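PDB 7A0J: Serine/threonine-protein kinase-like protein ACR4 from Arabidopsis thaliana, which acts as a membrane receptor kinase that, with the CLE40 peptide, controls formative cell divisions in root meristems, its extracellular propeller domain being the part described here. Local coordinates for residues A[7-12]-A[281-286]; A[15-20]-A[29-34]; A[36-41]-A[69-74]. All coordinates share one frame; numbering follows the deposited sequence. Where two conformers were deposited one is given.

Overall arrangement
The three contacts lie in the extracellular beta-propeller of the receptor, progressively farther from the centre of the chain, at about 10, 14 and 17 Å between centres. Contact 1 packs strand 7-10 against strand 281-285, in the first and last of the seven repeats, which meet to close the ring. Contact 2, its centre about 8 Å away, is the disulfide-bridged hairpin of the same sheet, with strand 17-21 paired to strand 7-10. Helix 36-41, which follows strand 29-33, meets strand 68-72 of repeat 2 in contact 3, centred about 10 Å from contact 2. Ile38 touches both Ser10 and Val17. A 1,2-ethanediol, probably from the crystallisation liquor, sits at contact 3.

Contact 1. Residues A[7-12]-A[281-286]; sequences IAISYG and FTCGVL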
ATOM      1  N   ILE A   7      -8.225  -1.320   1.998  1.00 34.19           N
ATOM      2  CA  ILE A   7      -8.518  -0.176   1.081  1.00 33.17           C
ATOM      3  C   ILE A   7      -7.239   0.180   0.310  1.00 32.09           C
ATOM      4  O   ILE A   7      -6.140  -0.005   0.862  1.00 32.39           O
ATOM      5  CB  ILE A   7      -9.088   1.023   1.866  1.00 34.47           C
ATOM      6  CG1 ILE A   7      -8.120   1.528   2.941  1.00 35.53           C
ATOM      7  CG2 ILE A   7     -10.446   0.665   2.453  1.00 35.88           C
ATOM      8  CD1 ILE A   7      -8.530   2.835   3.580  1.00 36.89           C
ATOM      9  N   ALA A   8      -7.388   0.662  -0.926  1.00 30.98           N
ATOM     10  CA  ALA A   8      -6.274   0.997  -1.845  1.00 30.17           C
ATOM     11  C   ALA A   8      -6.732   2.067  -2.841  1.00 29.83           C
ATOM     12  O   ALA A   8      -7.956   2.202  -3.052  1.00 29.58           O
ATOM     13  CB  ALA A   8      -5.796  -0.248  -2.553  1.00 29.48           C
ATOM     14  N   ILE A   9      -5.775   2.794  -3.419  1.00 29.98           N
ATOM     15  CA  ILE A   9      -6.025   3.923  -4.361  1.00 30.48           C
ATOM     16  C   ILE A   9      -5.193   3.725  -5.631  1.00 30.37           C
ATOM     17  O   ILE A   9      -3.986   3.416  -5.519  1.00 30.29           O
ATOM     18  CB  ILE A   9      -5.723   5.277  -3.690  1.00 31.93           C
ATOM     19  CG1 ILE A   9      -6.789   5.633  -2.648  1.00 32.67           C
ATOM     20  CG2 ILE A   9      -5.560   6.380  -4.730  1.00 32.65           C
ATOM     21  CD1 ILE A   9      -6.506   6.902  -1.877  1.00 34.16           C
ATOM     22  N   SER A  10      -5.842   3.892  -6.786  1.00 30.21           N
ATOM     23  CA  SER A  10      -5.191   4.005  -8.116  0.59 30.68           C
ATOM     24  C   SER A  10      -5.220   5.471  -8.558  1.00 31.96           C
ATOM     25  O   SER A  10      -6.156   6.187  -8.147  1.00 31.89           O
ATOM     26  CB  SER A  10      -5.853   3.105  -9.122  0.59 30.04           C
ATOM     27  OG  SER A  10      -5.714   1.744  -8.742  0.59 29.30           O
ATOM     28  N   TYR A  11      -4.228   5.881  -9.350  1.00 33.30           N
ATOM     29  CA  TYR A  11      -3.970   7.297  -9.726  1.00 35.47           C
ATOM     30  C   TYR A  11      -3.359   7.354 -11.129  1.00 37.02           C
ATOM     31  O   TYR A  11      -3.174   6.285 -11.745  1.00 35.84           O
ATOM     32  CB  TYR A  11      -3.056   7.939  -8.677  1.00 36.53           C
ATOM     33  CG  TYR A  11      -1.876   7.086  -8.290  1.00 36.32           C
ATOM     34  CD1 TYR A  11      -1.973   6.151  -7.272  1.00 35.10           C
ATOM     35  CD2 TYR A  11      -0.668   7.186  -8.963  1.00 37.81           C
ATOM     36  CE1 TYR A  11      -0.898   5.349  -6.920  1.00 35.12           C
ATOM     37  CE2 TYR A  11       0.417   6.394  -8.623  1.00 37.94           C
ATOM     38  CZ  TYR A  11       0.302   5.472  -7.598  1.00 36.63           C
ATOM     39  OH  TYR A  11       1.364   4.687  -7.258  1.00 37.06           O
ATOM     40  N   GLY A  12      -3.075   8.569 -11.613  1.00 39.80           N
ATOM     41  CA  GLY A  12      -2.460   8.828 -12.928  1.00 42.31           C
ATOM     42  C   GLY A  12      -3.440   9.452 -13.907  1.00 43.76           C
ATOM     43  O   GLY A  12      -4.567   9.788 -13.488  1.00 43.26           O
ATOM     44  N   PHE A 281      -3.518  12.719  -3.536  1.00 47.79           N
ATOM     45  CA  PHE A 281      -4.789  12.721  -2.765  1.00 46.74           C
ATOM     46  C   PHE A 281      -4.843  11.514  -1.822  1.00 44.30           C
ATOM     47  O   PHE A 281      -4.257  10.457  -2.136  1.00 43.06           O
ATOM     48  CB  PHE A 281      -5.992  12.735  -3.710  1.00 47.06           C
ATOM     49  CG  PHE A 281      -6.066  11.548  -4.633  1.00 45.88           C
ATOM     50  CD1 PHE A 281      -5.331  11.519  -5.807  1.00 47.14           C
ATOM     51  CD2 PHE A 281      -6.864  10.458  -4.321  1.00 44.15           C
ATOM     52  CE1 PHE A 281      -5.392  10.423  -6.653  1.00 46.55           C
ATOM     53  CE2 PHE A 281      -6.925   9.364  -5.170  1.00 43.80           C
ATOM     54  CZ  PHE A 281      -6.187   9.347  -6.330  1.00 44.94           C
ATOM     55  N   THR A 282      -5.541  11.691  -0.697  1.00 44.10           N
ATOM     56  CA  THR A 282      -5.747  10.681   0.371  1.00 42.81           C
ATOM     57  C   THR A 282      -7.251  10.462   0.552  1.00 42.74           C
ATOM     58  O   THR A 282      -8.010  11.440   0.419  1.00 43.87           O
ATOM     59  CB  THR A 282      -5.076  11.132   1.676  1.00 43.52           C
ATOM     60  OG1 THR A 282      -3.678  11.241   1.411  1.00 44.37           O
ATOM     61  CG2 THR A 282      -5.304  10.191   2.839  1.00 42.55           C
ATOM     62  N   CYS A 283      -7.650   9.223   0.840  1.00 42.19           N
ATOM     63  CA  CYS A 283      -9.042   8.835   1.182  1.00 43.14           C
ATOM     64  C   CYS A 283      -9.053   8.162   2.558  1.00 43.52           C
ATOM     65  O   CYS A 283      -8.119   7.392   2.846  1.00 42.98           O
ATOM     66  CB  CYS A 283      -9.632   7.909   0.126  1.00 43.26           C
ATOM     67  SG  CYS A 283      -9.655   8.644  -1.529  1.00 44.09           S
ATOM     68  N   GLY A 284     -10.064   8.475   3.374  1.00 45.10           N
ATOM     69  CA  GLY A 284     -10.318   7.837   4.677  1.00 46.22           C
ATOM     70  C   GLY A 284     -11.688   7.186   4.703  1.00 47.97           C
ATOM     71  O   GLY A 284     -12.579   7.666   3.976  1.00 48.60           O
ATOM     72  N   VAL A 285     -11.847   6.130   5.506  1.00 49.64           N
ATOM     73  CA  VAL A 285     -13.135   5.395   5.695  1.00 52.59           C
ATOM     74  C   VAL A 285     -13.608   5.604   7.139  1.00 54.94           C
ATOM     75  O   VAL A 285     -12.786   5.439   8.062  1.00 54.79           O
ATOM     76  CB  VAL A 285     -13.006   3.901   5.335  1.00 53.59           C
ATOM     77  CG1 VAL A 285     -12.958   3.696   3.828  1.00 52.90           C
ATOM     78  CG2 VAL A 285     -11.810   3.231   5.997  1.00 53.18           C
ATOM     79  N   LEU A 286     -14.879   5.984   7.310  1.00 57.59           N
ATOM     80  CA  LEU A 286     -15.551   6.162   8.627  1.00 60.72           C
ATOM     81  C   LEU A 286     -16.226   4.845   9.021  1.00 64.10           C
ATOM     82  O   LEU A 286     -16.035   4.403  10.169  1.00 65.89           O
ATOM     83  CB  LEU A 286     -16.589   7.286   8.532  1.00 61.99           C
ATOM     84  CG  LEU A 286     -16.034   8.710   8.520  1.00 60.60           C
ATOM     85  CD1 LEU A 286     -15.504   9.081   7.144  1.00 58.38           C
ATOM     86  CD2 LEU A 286     -17.099   9.702   8.961  1.00 62.99           C
TER
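Ile9 and Phe281 make the tightest packing between strand 7-10 and strand 281-285, whose axes stay 8.4 Å apart at 155°, so that two sheets face each other through side chains and no hydrogen bond crosses between the segments. Apolar packing carries the contact. Ile9 slides past Phe281 in the opposite direction, its CG2 lying 3.3 Å from Phe281 CE2 and approaching the ring obliquely. With CG1 anti to the carbonyl carbon (chi1 -72°), the other branch of Ile9 leads to CD1, 3.6 Å from Cys283 SG. A beta-branched residue thus serves two neighbours at once. Farther along, Ile7 and Val285 meet tip to tip, CD1 to CG2 at 4.1 Å. Beyond Ile9, CB of Tyr11 rests 4.0 Å from Phe281 CE1, while the phenol turns away and its OH bonds to Asp98.

The aromatic ring also has a polar neighbour. Ser10 O lies in the plane of the Phe281 ring, at its edge and 3.6 Å from CZ, where the weakly positive rim hydrogens suit a carbonyl oxygen.

Polar side chains on the far faces are satisfied elsewhere: Ser10 OG by Phe57 O and Thr282 OG1 by the Tyr242 hydroxyl. Cys283 is tied by its disulfide to Cys295 of the same repeat, and Phe18 packs on Ile7, Ile9, Cys283 and Val285. With buried apolar side chains and no cross-strand hydrogen bonds, the first and last repeats are joined by complementary shape and the exclusion of water rather than by directional bonds.

Contact 2. Residues A[15-20]-A[29-34]; sequences GSVFCG and VVCYGS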
ATOM      1  N   GLY A  15      -7.129   8.416 -14.436  1.00 40.62           N
ATOM      2  CA  GLY A  15      -8.104   8.851 -13.416  1.00 40.16           C
ATOM      3  C   GLY A  15      -7.740   8.354 -12.026  1.00 38.92           C
ATOM      4  O   GLY A  15      -6.719   7.652 -11.889  1.00 38.03           O
ATOM      5  N   SER A  16      -8.553   8.711 -11.029  1.00 39.00           N
ATOM      6  CA  SER A  16      -8.364   8.386  -9.592  1.00 38.42           C
ATOM      7  C   SER A  16      -9.436   7.384  -9.160  1.00 37.44           C
ATOM      8  O   SER A  16     -10.625   7.659  -9.418  1.00 39.00           O
ATOM      9  CB  SER A  16      -8.432   9.631  -8.756  1.00 39.83           C
ATOM     10  OG  SER A  16      -9.640  10.332  -9.008  1.00 41.01           O
ATOM     11  N   VAL A  17      -9.037   6.274  -8.535  1.00 35.62           N
ATOM     12  CA  VAL A  17      -9.980   5.221  -8.056  1.00 34.67           C
ATOM     13  C   VAL A  17      -9.601   4.810  -6.629  1.00 34.24           C
ATOM     14  O   VAL A  17      -8.401   4.637  -6.348  1.00 33.50           O
ATOM     15  CB  VAL A  17     -10.017   4.009  -9.006  1.00 33.97           C
ATOM     16  CG1 VAL A  17     -10.918   2.902  -8.484  1.00 33.78           C
ATOM     17  CG2 VAL A  17     -10.445   4.417 -10.407  1.00 34.78           C
ATOM     18  N   PHE A  18     -10.617   4.665  -5.777  1.00 34.40           N
ATOM     19  CA  PHE A  18     -10.544   4.039  -4.435  1.00 34.33           C
ATOM     20  C   PHE A  18     -11.259   2.689  -4.515  1.00 33.81           C
ATOM     21  O   PHE A  18     -12.405   2.649  -5.009  1.00 34.00           O
ATOM     22  CB  PHE A  18     -11.175   4.963  -3.391  1.00 35.84           C
ATOM     23  CG  PHE A  18     -11.348   4.366  -2.018  1.00 36.59           C
ATOM     24  CD1 PHE A  18     -12.448   3.576  -1.719  1.00 37.25           C
ATOM     25  CD2 PHE A  18     -10.420   4.608  -1.016  1.00 37.08           C
ATOM     26  CE1 PHE A  18     -12.609   3.033  -0.453  1.00 38.26           C
ATOM     27  CE2 PHE A  18     -10.583   4.065   0.250  1.00 38.00           C
ATOM     28  CZ  PHE A  18     -11.678   3.278   0.528  1.00 38.54           C
ATOM     29  N   CYS A  19     -10.594   1.618  -4.076  1.00 33.03           N
ATOM     30  CA  CYS A  19     -11.188   0.263  -3.933  1.00 33.33           C
ATOM     31  C   CYS A  19     -11.048  -0.192  -2.478  1.00 33.78           C
ATOM     32  O   CYS A  19     -10.006   0.103  -1.861  1.00 33.70           O
ATOM     33  CB  CYS A  19     -10.539  -0.740  -4.879  1.00 32.49           C
ATOM     34  SG  CYS A  19     -10.666  -0.264  -6.623  1.00 32.52           S
ATOM     35  N   GLY A  20     -12.076  -0.863  -1.959  1.00 34.65           N
ATOM     36  CA  GLY A  20     -12.106  -1.410  -0.593  1.00 36.18           C
ATOM     37  C   GLY A  20     -12.787  -2.764  -0.558  1.00 37.27           C
ATOM     38  O   GLY A  20     -13.622  -3.028  -1.446  1.00 36.78           O
ATOM     39  N   VAL A  29     -14.669  -6.879  -3.593  1.00 37.73           N
ATOM     40  CA  VAL A  29     -14.094  -5.510  -3.748  1.00 36.18           C
ATOM     41  C   VAL A  29     -15.146  -4.609  -4.403  1.00 36.49           C
ATOM     42  O   VAL A  29     -15.848  -5.076  -5.321  1.00 37.02           O
ATOM     43  CB  VAL A  29     -12.766  -5.521  -4.535  1.00 34.55           C
ATOM     44  CG1 VAL A  29     -12.884  -6.219  -5.882  1.00 34.53           C
ATOM     45  CG2 VAL A  29     -12.205  -4.116  -4.711  1.00 33.40           C
ATOM     46  N   VAL A  30     -15.260  -3.373  -3.909  1.00 36.43           N
ATOM     47  CA  VAL A  30     -16.068  -2.271  -4.508  1.00 36.94           C
ATOM     48  C   VAL A  30     -15.099  -1.126  -4.817  1.00 35.53           C
ATOM     49  O   VAL A  30     -14.242  -0.837  -3.956  1.00 34.71           O
ATOM     50  CB  VAL A  30     -17.206  -1.825  -3.569  1.00 39.37           C
ATOM     51  CG1 VAL A  30     -17.952  -0.614  -4.108  1.00 40.23           C
ATOM     52  CG2 VAL A  30     -18.175  -2.962  -3.282  1.00 41.44           C
ATOM     53  N   CYS A  31     -15.209  -0.531  -6.007  1.00 35.16           N
ATOM     54  CA  CYS A  31     -14.344   0.583  -6.477  1.00 34.28           C
ATOM     55  C   CYS A  31     -15.207   1.798  -6.828  1.00 35.17           C
ATOM     56  O   CYS A  31     -16.364   1.606  -7.251  1.00 36.36           O
ATOM     57  CB  CYS A  31     -13.496   0.168  -7.674  1.00 33.41           C
ATOM     58  SG  CYS A  31     -12.351  -1.186  -7.310  1.00 33.27           S
ATOM     59  N   TYR A  32     -14.653   2.995  -6.631  1.00 35.03           N
ATOM     60  CA  TYR A  32     -15.249   4.303  -7.005  1.00 36.37           C
ATOM     61  C   TYR A  32     -14.156   5.188  -7.608  1.00 35.33           C
ATOM     62  O   TYR A  32     -13.076   5.269  -7.001  1.00 34.48           O
ATOM     63  CB  TYR A  32     -15.852   5.005  -5.787  1.00 38.35           C
ATOM     64  CG  TYR A  32     -16.856   4.199  -5.004  1.00 39.98           C
ATOM     65  CD1 TYR A  32     -18.160   4.059  -5.447  1.00 41.81           C
ATOM     66  CD2 TYR A  32     -16.506   3.585  -3.811  1.00 40.32           C
ATOM     67  CE1 TYR A  32     -19.092   3.328  -4.728  1.00 43.82           C
ATOM     68  CE2 TYR A  32     -17.427   2.854  -3.078  1.00 42.08           C
ATOM     69  CZ  TYR A  32     -18.725   2.723  -3.540  1.00 44.09           C
ATOM     70  OH  TYR A  32     -19.641   2.004  -2.828  1.00 47.11           O
ATOM     71  N   GLY A  33     -14.429   5.833  -8.747  1.00 35.66           N
ATOM     72  CA  GLY A  33     -13.513   6.828  -9.333  1.00 35.91           C
ATOM     73  C   GLY A  33     -13.590   6.912 -10.847  1.00 36.22           C
ATOM     74  O   GLY A  33     -14.395   6.181 -11.456  1.00 36.36           O
ATOM     75  N   SER A  34     -12.727   7.750 -11.427  1.00 36.75           N
ATOM     76  CA  SER A  34     -12.813   8.263 -12.819  1.00 37.96           C
ATOM     77  C   SER A  34     -12.052   7.369 -13.809  1.00 37.00           C
ATOM     78  O   SER A  34     -12.180   7.627 -15.012  1.00 38.37           O
ATOM     79  CB  SER A  34     -12.319   9.687 -12.874  1.00 39.54           C
ATOM     80  OG  SER A  34     -11.025   9.797 -12.302  1.00 38.78           O
TER
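Gly15 opens the contact with its CA 3.3 Å from Ser34 OG; at its positive phi a side chain would press on the preceding carbonyl, so glycine suits the place. Ser16 is gripped twice by Ser34: its N donates to Ser34 OG at 3.0 Å, and its O accepts from Ser34 N, tilted 32° from the carbonyl plane. The Ser34 hydroxyl reaches that N-H because OG sits between its own backbone N and carbonyl carbon (chi1 53°). Val17 faces Gly33 in a non-hydrogen-bonded pair, where Gly33 CA makes a CA-H...O contact of 3.0 Å with Ser16 O; a side chain on Gly33 would collide with that oxygen and with Val17 CA. CG1 of Val17 reaches Cys31 CB at 3.8 Å.

Phe18 and Tyr32 form a hydrogen-bonded pair, each N giving to the other's O at 2.8 Å. Next, Cys19 and Cys31 occupy a non-hydrogen-bonded pair, the close spacing that lets a disulfide span antiparallel strands; SG meets SG at 2.0 Å with a torsion of 113° about the bond. Val29 CG2 packs beside Cys19 CB. Gly20 closes the ladder by exchanging two backbone bonds with Val30.

Strand 7-10 pairs with the other edge of strand 17-21, Phe18 turns to strand 281-285, and Val29 packs on strand 48-53. Helix 36-41 follows, Leu39 resting on the Cys31 and Gly33 carbonyls and Ile38 on Val17.

Contact 3. Residues A[36-41]-A[69-74]; sequences SAILYG and YCWGNS. With EDO (1,2-ethanediol), chain G.
Helix 36-41 passes strand 69-72 at an axis distance of 6.3 Å and an angle of 121°, coming nearest where the CA atoms of Ile38 and Gly72 lie 4.0 Å apart. So close an approach suits glycine: a side chain at Gly72 would run into Ile38 CG1, which already sits 3.7 Å from Gly72 CA, and the backbone there, with phi 122°, is one that glycine readily adopts. Ala37, the residue before Ile38 on the same turn, sets its small CB against Gly72 C at 3.8 Å and also touches Asn73 CB.

Trp71 supplies the largest surface. Its CG, set between the backbone N and the carbonyl carbon (chi1 63°), is thereby placed beside Gly41 O, and the indole crosses the Ile38 side chain at about a right angle. Ile38 CG2 comes 3.7 Å from Trp71 NE1, while Ile38 O lies near the ring plane at the edge, 3.2 Å from CD1. Ile38 O accepts a hydrogen bond from the Thr42 hydroxyl, whose OG1 has a weak bond with Trp71 NE1 too. A side chain at Gly41 would run into Ala37 O, and its bare backbone, Gly41 C, comes obliquely to Trp71 CD1. Phe48, Met58 and Leu51 of repeat 2 pack on other parts of Trp71.

At the start of the strand segment, the Tyr69 hydroxyl shares a short hydrogen bond of 2.5 Å with O2 of 1,2-ethanediol, that oxygen lying near the ring plane at its edge; Gly41 O is 3.4 Å from C2 of the diol. Cys70, between the two aromatic residues, is bridged to Cys59 of the adjacent strand. In a beta-propeller the outer strand of one blade runs on to the inner strand of the next; here that linker includes helix 36-41, which packs on outer strand 68-72 of repeat 2.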
ATOM      1  N   SER A  36     -12.229   4.362 -15.757  1.00 35.51           N
ATOM      2  CA  SER A  36     -13.306   3.455 -16.234  1.00 35.78           C
ATOM      3  C   SER A  36     -12.765   2.035 -16.429  1.00 34.63           C
ATOM      4  O   SER A  36     -13.526   1.082 -16.182  1.00 34.78           O
ATOM      5  CB  SER A  36     -13.935   3.988 -17.493  1.00 37.74           C
ATOM      6  OG  SER A  36     -14.564   5.234 -17.239  1.00 39.08           O
ATOM      7  N   ALA A  37     -11.506   1.895 -16.854  1.00 33.97           N
ATOM      8  CA  ALA A  37     -10.823   0.589 -17.004  1.00 33.21           C
ATOM      9  C   ALA A  37     -10.886  -0.159 -15.669  1.00 31.51           C
ATOM     10  O   ALA A  37     -11.292  -1.336 -15.668  1.00 31.18           O
ATOM     11  CB  ALA A  37      -9.402   0.777 -17.476  1.00 33.66           C
ATOM     12  N   ILE A  38     -10.533   0.517 -14.571  1.00 30.68           N
ATOM     13  CA  ILE A  38     -10.529  -0.076 -13.201  1.00 29.70           C
ATOM     14  C   ILE A  38     -11.980  -0.275 -12.747  1.00 29.71           C
ATOM     15  O   ILE A  38     -12.311  -1.396 -12.323  1.00 29.24           O
ATOM     16  CB  ILE A  38      -9.713   0.786 -12.216  1.00 29.34           C
ATOM     17  CG1 ILE A  38      -8.249   0.899 -12.651  1.00 29.45           C
ATOM     18  CG2 ILE A  38      -9.831   0.247 -10.797  1.00 28.85           C
ATOM     19  CD1 ILE A  38      -7.430   1.848 -11.812  1.00 29.48           C
ATOM     20  N   LEU A  39     -12.814   0.763 -12.848  1.00 30.77           N
ATOM     21  CA  LEU A  39     -14.206   0.756 -12.321  1.00 31.81           C
ATOM     22  C   LEU A  39     -14.980  -0.417 -12.938  1.00 32.56           C
ATOM     23  O   LEU A  39     -15.479  -1.261 -12.173  1.00 32.78           O
ATOM     24  CB  LEU A  39     -14.885   2.095 -12.622  1.00 33.22           C
ATOM     25  CG  LEU A  39     -16.270   2.281 -12.003  1.00 34.77           C
ATOM     26  CD1 LEU A  39     -16.199   2.231 -10.484  1.00 34.71           C
ATOM     27  CD2 LEU A  39     -16.904   3.585 -12.465  1.00 36.39           C
ATOM     28  N   TYR A  40     -15.054  -0.483 -14.269  1.00 33.24           N
ATOM     29  CA  TYR A  40     -15.858  -1.492 -15.011  1.00 34.59           C
ATOM     30  C   TYR A  40     -15.121  -2.836 -15.054  1.00 33.58           C
ATOM     31  O   TYR A  40     -15.785  -3.857 -15.296  1.00 34.43           O
ATOM     32  CB  TYR A  40     -16.220  -0.968 -16.401  1.00 36.30           C
ATOM     33  CG  TYR A  40     -17.179   0.194 -16.368  1.00 37.96           C
ATOM     34  CD1 TYR A  40     -18.528  -0.005 -16.125  1.00 39.80           C
ATOM     35  CD2 TYR A  40     -16.738   1.494 -16.546  1.00 38.34           C
ATOM     36  CE1 TYR A  40     -19.417   1.056 -16.075  1.00 41.75           C
ATOM     37  CE2 TYR A  40     -17.613   2.567 -16.501  1.00 40.21           C
ATOM     38  CZ  TYR A  40     -18.958   2.348 -16.264  1.00 41.93           C
ATOM     39  OH  TYR A  40     -19.827   3.401 -16.220  1.00 44.52           O
ATOM     40  N   GLY A  41     -13.805  -2.838 -14.813  1.00 32.18           N
ATOM     41  CA  GLY A  41     -12.975  -4.057 -14.767  1.00 32.07           C
ATOM     42  C   GLY A  41     -12.994  -4.736 -13.402  1.00 31.84           C
ATOM     43  O   GLY A  41     -12.442  -5.847 -13.298  1.00 31.84           O
ATOM     44  N   TYR A  69      -3.704 -10.417  -8.556  1.00 33.92           N
ATOM     45  CA  TYR A  69      -4.674 -10.210  -9.662  1.00 33.72           C
ATOM     46  C   TYR A  69      -4.931  -8.708  -9.816  1.00 32.62           C
ATOM     47  O   TYR A  69      -5.494  -8.098  -8.882  1.00 31.86           O
ATOM     48  CB  TYR A  69      -5.976 -10.967  -9.398  1.00 34.23           C
ATOM     49  CG  TYR A  69      -6.942 -10.965 -10.557  1.00 34.40           C
ATOM     50  CD1 TYR A  69      -6.853 -11.918 -11.560  1.00 35.90           C
ATOM     51  CD2 TYR A  69      -7.939 -10.008 -10.661  1.00 33.63           C
ATOM     52  CE1 TYR A  69      -7.732 -11.926 -12.632  1.00 36.22           C
ATOM     53  CE2 TYR A  69      -8.828 -10.002 -11.725  1.00 34.09           C
ATOM     54  CZ  TYR A  69      -8.724 -10.966 -12.714  1.00 35.27           C
ATOM     55  OH  TYR A  69      -9.593 -10.977 -13.766  1.00 36.35           O
ATOM     56  N   CYS A  70      -4.512  -8.141 -10.950  1.00 32.70           N
ATOM     57  CA  CYS A  70      -4.628  -6.694 -11.268  1.00 32.35           C
ATOM     58  C   CYS A  70      -5.712  -6.477 -12.328  1.00 31.95           C
ATOM     59  O   CYS A  70      -5.899  -7.359 -13.187  1.00 32.45           O
ATOM     60  CB  CYS A  70      -3.297  -6.127 -11.746  1.00 33.48           C
ATOM     61  SG  CYS A  70      -1.935  -6.434 -10.592  1.00 35.03           S
ATOM     62  N   TRP A  71      -6.403  -5.337 -12.254  1.00 31.30           N
ATOM     63  CA  TRP A  71      -7.376  -4.880 -13.279  1.00 31.46           C
ATOM     64  C   TRP A  71      -7.207  -3.374 -13.506  1.00 31.54           C
ATOM     65  O   TRP A  71      -6.666  -2.686 -12.612  1.00 31.02           O
ATOM     66  CB  TRP A  71      -8.807  -5.272 -12.897  1.00 31.20           C
ATOM     67  CG  TRP A  71      -9.338  -4.657 -11.639  1.00 30.55           C
ATOM     68  CD1 TRP A  71     -10.158  -3.572 -11.547  1.00 30.41           C
ATOM     69  CD2 TRP A  71      -9.145  -5.125 -10.293  1.00 30.41           C
ATOM     70  NE1 TRP A  71     -10.472  -3.318 -10.241  1.00 30.16           N
ATOM     71  CE2 TRP A  71      -9.864  -4.254  -9.447  1.00 30.25           C
ATOM     72  CE3 TRP A  71      -8.428  -6.182  -9.718  1.00 30.68           C
ATOM     73  CZ2 TRP A  71      -9.881  -4.407  -8.061  1.00 30.37           C
ATOM     74  CZ3 TRP A  71      -8.450  -6.335  -8.349  1.00 30.73           C
ATOM     75  CH2 TRP A  71      -9.165  -5.457  -7.534  1.00 30.57           C
ATOM     76  N   GLY A  72      -7.638  -2.904 -14.677  1.00 32.19           N
ATOM     77  CA  GLY A  72      -7.353  -1.559 -15.203  1.00 33.03           C
ATOM     78  C   GLY A  72      -6.658  -1.651 -16.547  1.00 34.64           C
ATOM     79  O   GLY A  72      -6.920  -2.622 -17.284  1.00 35.19           O
ATOM     80  N   ASN A  73      -5.795  -0.684 -16.855  1.00 35.83           N
ATOM     81  CA  ASN A  73      -5.078  -0.601 -18.152  1.00 38.02           C
ATOM     82  C   ASN A  73      -3.786   0.195 -17.942  1.00 39.77           C
ATOM     83  O   ASN A  73      -3.870   1.425 -17.756  1.00 40.41           O
ATOM     84  CB  ASN A  73      -5.976  -0.007 -19.241  1.00 38.69           C
ATOM     85  CG  ASN A  73      -5.475  -0.283 -20.643  1.00 40.69           C
ATOM     86  OD1 ASN A  73      -4.323  -0.665 -20.833  1.00 41.43           O
ATOM     87  ND2 ASN A  73      -6.335  -0.093 -21.631  1.00 41.50           N
ATOM     88  N   SER A  74      -2.644  -0.497 -17.950  1.00 41.12           N
ATOM     89  CA  SER A  74      -1.289   0.077 -17.749  1.00 43.07           C
ATOM     90  C   SER A  74      -0.389  -0.332 -18.916  1.00 45.75           C
ATOM     91  O   SER A  74      -0.440  -1.511 -19.318  1.00 46.31           O
ATOM     92  CB  SER A  74      -0.708  -0.356 -16.428  1.00 42.10           C
ATOM     93  OG  SER A  74       0.642   0.071 -16.303  1.00 43.87           O
TER
HETATM   94  C1  EDO G 401     -13.267 -10.477 -14.417  1.00 57.36           C
HETATM   95  O1  EDO G 401     -12.789 -11.662 -13.816  1.00 58.24           O
HETATM   96  C2  EDO G 401     -12.743  -9.245 -13.776  1.00 56.98           C
HETATM   97  O2  EDO G 401     -11.334  -9.125 -13.842  1.00 55.75           O